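Dipicolinate synthase, B chain (Bacillus cereus, PDB 3MCU) probably catalyses, together with the DpaA subunit, the NADP-dependent oxidation of dihydrodipicolinate to dipicolinate during sporulation. Local coordinates at residues M23-K28 with E172-T177; G33-P38 with T65-I70; N96-F101 with G135-N140. All blocks are in the same frame, centred on the assembly; numbering follows the deposited sequence.

Contact 1: residues M23-K28 with E172-T177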
loop_
_atom_site.group_PDB
_atom_site.type_symbol
_atom_site.label_atom_id
_atom_site.label_comp_id
_atom_site.label_asym_id
_atom_site.label_seq_id
_atom_site.Cartn_x
_atom_site.Cartn_y
_atom_site.Cartn_z
HETATM N N MSE D 23 -17.901 -30.058 2.177
HETATM C CA MSE D 23 -18.984 -30.938 1.743
HETATM C C MSE D 23 -20.169 -30.959 2.711
HETATM O O MSE D 23 -21.316 -30.790 2.304
HETATM C CB MSE D 23 -18.453 -32.359 1.548
HETATM C CG MSE D 23 -18.063 -32.675 0.134
HETATM SE SE MSE D 23 -19.654 -32.732 -0.994
HETATM C CE MSE D 23 -18.834 -33.633 -2.528
ATOM N N PRO D 24 -19.895 -31.192 4.000
ATOM C CA PRO D 24 -20.955 -31.160 5.010
ATOM C C PRO D 24 -21.533 -29.767 5.243
ATOM O O PRO D 24 -22.641 -29.664 5.772
ATOM C CB PRO D 24 -20.241 -31.643 6.275
ATOM C CG PRO D 24 -19.067 -32.406 5.787
ATOM C CD PRO D 24 -18.627 -31.683 4.562
ATOM N N HIS D 25 -20.800 -28.716 4.873
ATOM C CA HIS D 25 -21.302 -27.350 5.067
ATOM C C HIS D 25 -22.422 -27.005 4.099
ATOM O O HIS D 25 -23.425 -26.410 4.495
ATOM C CB HIS D 25 -20.178 -26.306 5.017
ATOM C CG HIS D 25 -19.268 -26.355 6.205
ATOM N ND1 HIS D 25 -19.685 -26.023 7.477
ATOM C CD2 HIS D 25 -17.966 -26.715 6.319
ATOM C CE1 HIS D 25 -18.682 -26.171 8.321
ATOM N NE2 HIS D 25 -17.628 -26.589 7.644
ATOM N N LEU D 26 -22.256 -27.384 2.836
ATOM C CA LEU D 26 -23.338 -27.237 1.870
ATOM C C LEU D 26 -24.597 -27.884 2.437
ATOM O O LEU D 26 -25.672 -27.285 2.454
ATOM C CB LEU D 26 -22.972 -27.892 0.539
ATOM C CG LEU D 26 -21.739 -27.322 -0.166
ATOM C CD1 LEU D 26 -21.469 -28.071 -1.464
ATOM C CD2 LEU D 26 -21.891 -25.831 -0.425
ATOM N N GLU D 27 -24.433 -29.113 2.920
ATOM C CA GLU D 27 -25.523 -29.877 3.513
ATOM C C GLU D 27 -26.138 -29.142 4.703
ATOM O O GLU D 27 -27.355 -29.100 4.850
ATOM C CB GLU D 27 -25.023 -31.267 3.932
ATOM C CG GLU D 27 -26.063 -32.368 3.797
ATOM C CD GLU D 27 -25.622 -33.501 2.874
ATOM O OE1 GLU D 27 -26.502 -34.274 2.417
ATOM O OE2 GLU D 27 -24.399 -33.617 2.612
ATOM N N LYS D 28 -25.298 -28.554 5.548
ATOM C CA LYS D 28 -25.806 -27.760 6.665
ATOM C C LYS D 28 -26.676 -26.618 6.153
ATOM O O LYS D 28 -27.831 -26.487 6.559
ATOM C CB LYS D 28 -24.671 -27.201 7.524
ATOM C CG LYS D 28 -24.155 -28.142 8.584
ATOM C CD LYS D 28 -23.325 -27.392 9.625
ATOM C CE LYS D 28 -24.142 -26.293 10.313
ATOM N NZ LYS D 28 -23.394 -25.678 11.454
ATOM N N GLU D 172 -15.758 -24.943 11.280
ATOM C CA GLU D 172 -16.951 -25.365 11.991
ATOM C C GLU D 172 -17.787 -24.147 12.382
ATOM O O GLU D 172 -18.986 -24.267 12.632
ATOM C CB GLU D 172 -16.595 -26.224 13.219
ATOM C CG GLU D 172 -15.873 -25.482 14.356
ATOM C CD GLU D 172 -14.357 -25.523 14.237
ATOM O OE1 GLU D 172 -13.837 -25.947 13.171
ATOM O OE2 GLU D 172 -13.679 -25.137 15.226
ATOM N N LEU D 173 -17.158 -22.974 12.410
ATOM C CA LEU D 173 -17.878 -21.752 12.733
ATOM C C LEU D 173 -18.403 -21.043 11.482
ATOM O O LEU D 173 -18.829 -19.890 11.561
ATOM C CB LEU D 173 -16.995 -20.804 13.553
ATOM C CG LEU D 173 -16.518 -21.319 14.916
ATOM C CD1 LEU D 173 -15.764 -20.242 15.679
ATOM C CD2 LEU D 173 -17.697 -21.840 15.741
ATOM N N LEU D 174 -18.372 -21.725 10.336
ATOM C CA LEU D 174 -18.788 -21.120 9.059
ATOM C C LEU D 174 -20.227 -20.589 9.089
ATOM O O LEU D 174 -20.493 -19.415 8.778
ATOM C CB LEU D 174 -18.609 -22.110 7.906
ATOM C CG LEU D 174 -18.831 -21.655 6.456
ATOM C CD1 LEU D 174 -17.998 -22.479 5.482
ATOM C CD2 LEU D 174 -20.295 -21.736 6.079
ATOM N N GLU D 175 -21.152 -21.460 9.470
ATOM C CA GLU D 175 -22.561 -21.096 9.529
ATOM C C GLU D 175 -22.830 -19.978 10.538
ATOM O O GLU D 175 -23.590 -19.079 10.273
ATOM C CB GLU D 175 -23.423 -22.332 9.806
ATOM C CG GLU D 175 -23.404 -23.371 8.665
ATOM C CD GLU D 175 -22.138 -24.262 8.626
ATOM O OE1 GLU D 175 -21.951 -24.982 7.610
ATOM O OE2 GLU D 175 -21.331 -24.255 9.595
ATOM N N ASP D 176 -22.186 -20.016 11.690
ATOM C CA ASP D 176 -22.334 -18.926 12.646
ATOM C C ASP D 176 -21.864 -17.599 12.078
ATOM O O ASP D 176 -22.421 -16.547 12.387
ATOM C CB ASP D 176 -21.543 -19.222 13.913
ATOM C CG ASP D 176 -22.216 -20.252 14.774
ATOM O OD1 ASP D 176 -21.522 -20.865 15.613
ATOM O OD2 ASP D 176 -23.444 -20.441 14.589
ATOM N N THR D 177 -20.809 -17.656 11.271
ATOM C CA THR D 177 -20.245 -16.459 10.677
ATOM C C THR D 177 -21.181 -15.850 9.635
ATOM O O THR D 177 -21.412 -14.633 9.631
ATOM C CB THR D 177 -18.868 -16.738 10.057
ATOM O OG1 THR D 177 -18.018 -17.338 11.052
ATOM C CG2 THR D 177 -18.241 -15.433 9.513
#
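His25 and Lys28, one helical turn apart on helix 23-31, both close on the carboxylate of Glu175 in the first turn of helix 174-181. The tight part is the imidazole. Its ND1 donates to Glu175 OE1 at 2.5 Å, a very short distance of doubtful precision, with an N-H...O angle of 159°. Glu175 OE1 lies at the ring edge near its plane, and the two planes are nearly coplanar (24°). Leu174 covers one ring face, its CD1 standing 4.1 Å from His25 CG, off toward the rim. A leucine suits this place because it packs on the flat ring without competing for its nitrogens. Leu174 and Leu26 both touch Phe10 of strand 7-12, which places the two helices side by side on the sheet of this flavoprotein-family domain.

The looser part is Lys28, an exposed residue. Its chain bends at chi3 (59°), which sets CE against the acid, 3.3 Å from Glu175 CD, and NZ makes a salt bridge to Glu175 OE2 at 3.1 Å, its hydrogen bond weak. The Glu175 chain is itself bent at chi2, bringing CD back toward helix 23-31. Glu172 turns its carboxylate elsewhere, in a salt bridge with Arg170.

Glutamate suits the buried position because its two oxygens can serve two partners, OE1 the histidine and OE2 the lysine. The nearby carboxylate would be expected to favour a protonated imidazole, whereas the ammonium of Lys28 would partly offset that pull. One carboxylate shared by a histidine and a lysine, which probably balances at least the lysine's charge, joins two helices far apart in sequence.

Contact 2: residues G33-P38 with T65-I70; sequences GAEVRP and TGFKAI
Arg37 lays its guanidinium flat over one face of the Phe67 ring, the two planes 21° apart and their centres separated by 3.9 Å. The stack is offset: Arg37 CZ lies 3.4 Å from Phe67 CE1, while the aliphatic Arg37 CD sits almost squarely above the ring centroid in a CH-pi contact. Bends at chi2 (-85°) and chi3 (-60°) set CD and then NE over the ring.

Glu35 crosses Phe67 at about a right angle, its CG 3.7 Å from Phe67 CE2. Its OE1 receives Arg37 NH1 in a 2.9 Å salt bridge that lies in the guanidinium plane but meets the carboxylate from above; Arg7 also pairs with this oxygen.

Pro38 and Thr65 approach tip to tip, with Pro38 CG 3.4 Å from Thr65 OG1. That hydroxyl accepts from Phe67 N in an ST turn and is also bonded to Ile61 O, which suits threonine to the end of helix 57-65, where the loop begins. Ile70 N donates to Pro38 O over 2.8 Å, tying this loop to strand 35-40, which pairs with strand 7-12, and a water bridges Pro38 O and Lys68 O.

A proline, lacking an N-H, still offers its carbonyl, and flat Arg37 gives partly exposed Phe67 an apolar and cationic cover. Cation-pi attraction and the salt bridge would act together, and Glu35 probably tempers the repulsion between Arg37 and nearby Lys68.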
loop_
_atom_site.group_PDB
_atom_site.type_symbol
_atom_site.label_atom_id
_atom_site.label_comp_id
_atom_site.label_asym_id
_atom_site.label_seq_id
_atom_site.Cartn_x
_atom_site.Cartn_y
_atom_site.Cartn_z
ATOM N N GLY D 33 -32.435 -24.418 5.210
ATOM C CA GLY D 33 -33.398 -23.704 4.381
ATOM C C GLY D 33 -32.814 -22.737 3.350
ATOM O O GLY D 33 -33.544 -22.080 2.600
ATOM N N ALA D 34 -31.495 -22.639 3.293
ATOM C CA ALA D 34 -30.888 -21.704 2.355
ATOM C C ALA D 34 -30.914 -22.251 0.935
ATOM O O ALA D 34 -30.925 -23.453 0.716
ATOM C CB ALA D 34 -29.474 -21.380 2.777
ATOM N N GLU D 35 -30.943 -21.349 -0.030
ATOM C CA GLU D 35 -30.733 -21.710 -1.418
ATOM C C GLU D 35 -29.239 -21.544 -1.705
ATOM O O GLU D 35 -28.695 -20.447 -1.587
ATOM C CB GLU D 35 -31.585 -20.799 -2.302
ATOM C CG GLU D 35 -31.433 -21.003 -3.792
ATOM C CD GLU D 35 -32.166 -19.925 -4.593
ATOM O OE1 GLU D 35 -31.502 -19.154 -5.321
ATOM O OE2 GLU D 35 -33.404 -19.839 -4.473
ATOM N N VAL D 36 -28.574 -22.631 -2.072
ATOM C CA VAL D 36 -27.122 -22.626 -2.237
ATOM C C VAL D 36 -26.661 -22.689 -3.697
ATOM O O VAL D 36 -26.972 -23.652 -4.392
ATOM C CB VAL D 36 -26.520 -23.810 -1.478
ATOM C CG1 VAL D 36 -24.999 -23.804 -1.563
ATOM C CG2 VAL D 36 -26.970 -23.761 -0.048
ATOM N N ARG D 37 -25.926 -21.666 -4.158
ATOM C CA ARG D 37 -25.382 -21.665 -5.520
ATOM C C ARG D 37 -23.880 -21.909 -5.512
ATOM O O ARG D 37 -23.105 -21.027 -5.132
ATOM C CB ARG D 37 -25.665 -20.346 -6.268
ATOM C CG ARG D 37 -26.880 -19.548 -5.812
ATOM C CD ARG D 37 -28.217 -19.976 -6.429
ATOM N NE ARG D 37 -28.265 -19.874 -7.886
ATOM C CZ ARG D 37 -29.357 -19.610 -8.606
ATOM N NH1 ARG D 37 -30.527 -19.369 -8.028
ATOM N NH2 ARG D 37 -29.265 -19.580 -9.923
ATOM N N PRO D 38 -23.458 -23.104 -5.938
ATOM C CA PRO D 38 -22.022 -23.425 -5.932
ATOM C C PRO D 38 -21.245 -22.679 -7.014
ATOM O O PRO D 38 -21.725 -22.506 -8.132
ATOM C CB PRO D 38 -21.987 -24.936 -6.214
ATOM C CG PRO D 38 -23.397 -25.412 -6.027
ATOM C CD PRO D 38 -24.277 -24.249 -6.364
ATOM N N THR D 65 -27.372 -29.321 -3.997
ATOM C CA THR D 65 -27.868 -27.949 -4.045
ATOM C C THR D 65 -29.030 -27.754 -5.014
ATOM O O THR D 65 -29.855 -26.864 -4.831
ATOM C CB THR D 65 -26.739 -26.967 -4.411
ATOM O OG1 THR D 65 -26.207 -27.306 -5.697
ATOM C CG2 THR D 65 -25.629 -27.028 -3.372
ATOM N N GLY D 66 -29.090 -28.585 -6.047
ATOM C CA GLY D 66 -30.082 -28.408 -7.086
ATOM C C GLY D 66 -29.706 -27.328 -8.092
ATOM O O GLY D 66 -30.554 -26.842 -8.848
ATOM N N PHE D 67 -28.434 -26.939 -8.100
ATOM C CA PHE D 67 -27.940 -25.998 -9.103
ATOM C C PHE D 67 -26.634 -26.479 -9.699
ATOM O O PHE D 67 -25.782 -27.024 -9.000
ATOM C CB PHE D 67 -27.775 -24.584 -8.528
ATOM C CG PHE D 67 -29.070 -23.925 -8.177
ATOM C CD1 PHE D 67 -29.789 -23.225 -9.131
ATOM C CD2 PHE D 67 -29.578 -24.012 -6.898
ATOM C CE1 PHE D 67 -30.983 -22.624 -8.815
ATOM C CE2 PHE D 67 -30.778 -23.407 -6.572
ATOM C CZ PHE D 67 -31.480 -22.712 -7.534
ATOM N N LYS D 68 -26.497 -26.294 -11.004
ATOM C CA LYS D 68 -25.232 -26.525 -11.674
ATOM C C LYS D 68 -24.237 -25.518 -11.124
ATOM O O LYS D 68 -24.563 -24.348 -10.945
ATOM C CB LYS D 68 -25.386 -26.365 -13.187
ATOM C CG LYS D 68 -25.997 -25.029 -13.606
ATOM C CD LYS D 68 -27.441 -24.871 -13.125
ATOM C CE LYS D 68 -27.832 -23.393 -13.048
ATOM N NZ LYS D 68 -29.224 -23.198 -12.548
ATOM N N ALA D 69 -23.033 -25.983 -10.826
ATOM C CA ALA D 69 -21.994 -25.103 -10.316
ATOM C C ALA D 69 -21.629 -24.059 -11.351
ATOM O O ALA D 69 -21.503 -24.357 -12.536
ATOM C CB ALA D 69 -20.762 -25.901 -9.924
ATOM N N ILE D 70 -21.473 -22.824 -10.904
ATOM C CA ILE D 70 -20.977 -21.788 -11.791
ATOM C C ILE D 70 -19.482 -22.051 -11.943
ATOM O O ILE D 70 -18.784 -22.284 -10.951
ATOM C CB ILE D 70 -21.315 -20.379 -11.252
ATOM C CG1 ILE D 70 -22.826 -20.132 -11.403
ATOM C CG2 ILE D 70 -20.518 -19.305 -11.974
ATOM C CD1 ILE D 70 -23.361 -18.934 -10.641
HETATM O O HOH W 1 -24.638 -22.353 -8.908
#

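Contact 3: residues N96-F101 with G135-N140. With PO4 (phosphate ion), chain J.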
loop_
_atom_site.group_PDB
_atom_site.type_symbol
_atom_site.label_atom_id
_atom_site.label_comp_id
_atom_site.label_asym_id
_atom_site.label_seq_id
_atom_site.Cartn_x
_atom_site.Cartn_y
_atom_site.Cartn_z
ATOM N N ASN D 96 -3.436 -17.479 -2.562
ATOM C CA ASN D 96 -3.456 -16.926 -3.906
ATOM C C ASN D 96 -4.742 -16.142 -4.206
ATOM O O ASN D 96 -4.684 -15.016 -4.713
ATOM C CB ASN D 96 -3.212 -18.016 -4.958
ATOM C CG ASN D 96 -3.122 -17.453 -6.371
ATOM O OD1 ASN D 96 -2.254 -16.629 -6.676
ATOM N ND2 ASN D 96 -4.032 -17.885 -7.238
ATOM N N SER D 97 -5.896 -16.730 -3.883
ATOM C CA SER D 97 -7.189 -16.073 -4.140
ATOM C C SER D 97 -7.442 -14.901 -3.184
ATOM O O SER D 97 -8.044 -13.913 -3.554
ATOM C CB SER D 97 -8.342 -17.076 -4.027
ATOM O OG SER D 97 -8.232 -18.121 -4.977
HETATM N N MSE D 98 -6.982 -15.019 -1.944
HETATM C CA MSE D 98 -7.092 -13.922 -0.987
HETATM C C MSE D 98 -6.330 -12.674 -1.459
HETATM O O MSE D 98 -6.807 -11.544 -1.341
HETATM C CB MSE D 98 -6.557 -14.353 0.380
HETATM C CG MSE D 98 -6.611 -13.224 1.394
HETATM SE SE MSE D 98 -6.355 -13.801 3.240
HETATM C CE MSE D 98 -4.415 -14.059 3.190
ATOM N N SER D 99 -5.129 -12.888 -1.969
ATOM C CA SER D 99 -4.334 -11.812 -2.525
ATOM C C SER D 99 -5.042 -11.191 -3.713
ATOM O O SER D 99 -5.130 -9.969 -3.824
ATOM C CB SER D 99 -2.965 -12.338 -2.960
ATOM O OG SER D 99 -2.274 -11.340 -3.691
ATOM N N LYS D 100 -5.552 -12.029 -4.606
ATOM C CA LYS D 100 -6.268 -11.527 -5.772
ATOM C C LYS D 100 -7.546 -10.762 -5.377
ATOM O O LYS D 100 -7.806 -9.662 -5.880
ATOM C CB LYS D 100 -6.562 -12.665 -6.756
ATOM C CG LYS D 100 -5.346 -13.089 -7.602
ATOM C CD LYS D 100 -5.571 -14.429 -8.316
ATOM C CE LYS D 100 -4.501 -14.661 -9.382
ATOM N NZ LYS D 100 -4.147 -16.100 -9.596
ATOM N N PHE D 101 -8.333 -11.340 -4.470
ATOM C CA PHE D 101 -9.512 -10.666 -3.929
ATOM C C PHE D 101 -9.131 -9.293 -3.357
ATOM O O PHE D 101 -9.733 -8.281 -3.723
ATOM C CB PHE D 101 -10.192 -11.534 -2.855
ATOM C CG PHE D 101 -11.556 -11.039 -2.440
ATOM C CD1 PHE D 101 -12.409 -10.467 -3.362
ATOM C CD2 PHE D 101 -11.986 -11.168 -1.137
ATOM C CE1 PHE D 101 -13.650 -10.015 -2.992
ATOM C CE2 PHE D 101 -13.231 -10.726 -0.756
ATOM C CZ PHE D 101 -14.065 -10.150 -1.673
ATOM N N GLY D 135 3.103 -13.617 6.896
ATOM C CA GLY D 135 4.230 -13.158 6.107
ATOM C C GLY D 135 3.717 -12.127 5.117
ATOM O O GLY D 135 3.050 -11.162 5.503
ATOM N N LEU D 136 3.993 -12.352 3.840
ATOM C CA LEU D 136 3.583 -11.416 2.798
ATOM C C LEU D 136 2.065 -11.267 2.619
ATOM O O LEU D 136 1.609 -10.269 2.067
ATOM C CB LEU D 136 4.204 -11.810 1.461
ATOM C CG LEU D 136 5.671 -11.432 1.246
ATOM C CD1 LEU D 136 6.197 -12.080 -0.027
ATOM C CD2 LEU D 136 5.821 -9.904 1.210
ATOM N N ASN D 137 1.281 -12.246 3.061
ATOM C CA ASN D 137 -0.145 -12.166 2.800
ATOM C C ASN D 137 -0.890 -11.372 3.873
ATOM O O ASN D 137 -2.073 -11.082 3.729
ATOM C CB ASN D 137 -0.753 -13.559 2.595
ATOM C CG ASN D 137 -1.613 -13.644 1.336
ATOM O OD1 ASN D 137 -2.143 -12.637 0.864
ATOM N ND2 ASN D 137 -1.757 -14.852 0.792
ATOM N N GLY D 138 -0.176 -11.021 4.941
ATOM C CA GLY D 138 -0.764 -10.360 6.093
ATOM C C GLY D 138 -1.504 -9.073 5.778
ATOM O O GLY D 138 -2.637 -8.824 6.268
ATOM N N VAL D 139 -0.853 -8.250 4.965
ATOM C CA VAL D 139 -1.398 -6.953 4.553
ATOM C C VAL D 139 -2.646 -7.141 3.705
ATOM O O VAL D 139 -3.553 -6.322 3.740
ATOM C CB VAL D 139 -0.350 -6.132 3.783
ATOM C CG1 VAL D 139 -0.988 -4.905 3.156
ATOM C CG2 VAL D 139 0.755 -5.699 4.719
ATOM N N ASN D 140 -2.721 -8.241 2.972
ATOM C CA ASN D 140 -3.917 -8.513 2.182
ATOM C C ASN D 140 -5.079 -8.915 3.067
ATOM O O ASN D 140 -6.206 -8.455 2.883
ATOM C CB ASN D 140 -3.626 -9.590 1.138
ATOM C CG ASN D 140 -2.744 -9.069 0.005
ATOM O OD1 ASN D 140 -2.864 -7.902 -0.394
ATOM N ND2 ASN D 140 -1.862 -9.916 -0.504
HETATM P P PO4 J . -6.709 -20.617 -6.728
HETATM O O1 PO4 J . -8.148 -21.120 -6.763
HETATM O O2 PO4 J . -5.930 -21.230 -5.585
HETATM O O3 PO4 J . -6.057 -20.961 -8.054
HETATM O O4 PO4 J . -6.667 -19.128 -6.529
#
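Ser99 and Asn140 mark the closest approach of the two backbones, their CA atoms 5.8 Å apart. Residues 96-101 are helical throughout, whereas Gly135 to Gly138 form a type I beta turn that leads into helix 138-145. The turn presents Asn137, the helix Asn140.

Met98, a selenomethionine here, extends through its first two torsions, with CG anti to the backbone N (chi1 178°), then bends at chi3 to set CE against the Asn137 amide. CE lies 3.4 Å from Asn137 CG, methyl against carboxamide. Such a long, unbranched chain can reach both this amide and the apolar side chains of Val128 and Leu144. Asn140 ND2 donates to Asn137 OD1 over 3.1 Å, nearly straight at 164°, and the acceptor lies in the Asn140 amide plane. Asn137 ND2 is bonded to Asp132 and to Gly95 O, so both ends of this buried amide are used. Small Ser99 lets Asn140 come close, with Ser99 CB 3.6 Å from Asn140 ND2; the Ser99 hydroxyl is hydrogen-bonded to Asn103 O of the second subunit.

At the start of the first helix Asn96 ND2 donates to phosphate O4 over 3.0 Å. Ser97 OG also donates to O4, at a very short 2.4 Å whose exact length is doubtful. Thr94, Gly14 and Ser41 also hold this ion, probably from the crystallisation liquor.

From the second subunit, Asp107 makes a salt bridge to Lys100, and Thr106 N is bonded to Asn96 OD1. Helix 95-102 touches the turn leading into helix 138-145, while Phe101 packs on helix 109-118 and, with Met98, on strand 124-130.

Contacts 1 and 3 are buried and lie on opposite sides of the chain's centre, 23 Å apart between centres; contact 2 is only partly buried. Helix 23-31 and strand 35-40 follow one another, and contacts 1 and 2 meet where Leu26 CD2 packs 3.9 Å from Val36 CG1. Contact 3 touches neither. In sequence contact 1 encloses the other two. Their chemistry follows their places: a carboxylate shared by a histidine and a lysine joins two helices in contact 1, a cation-pi stack and a backbone bond tie an outer strand to a loop in contact 2, and neutral amides and a methyl group meet in contact 3, beside an interface that also includes the charged Lys100.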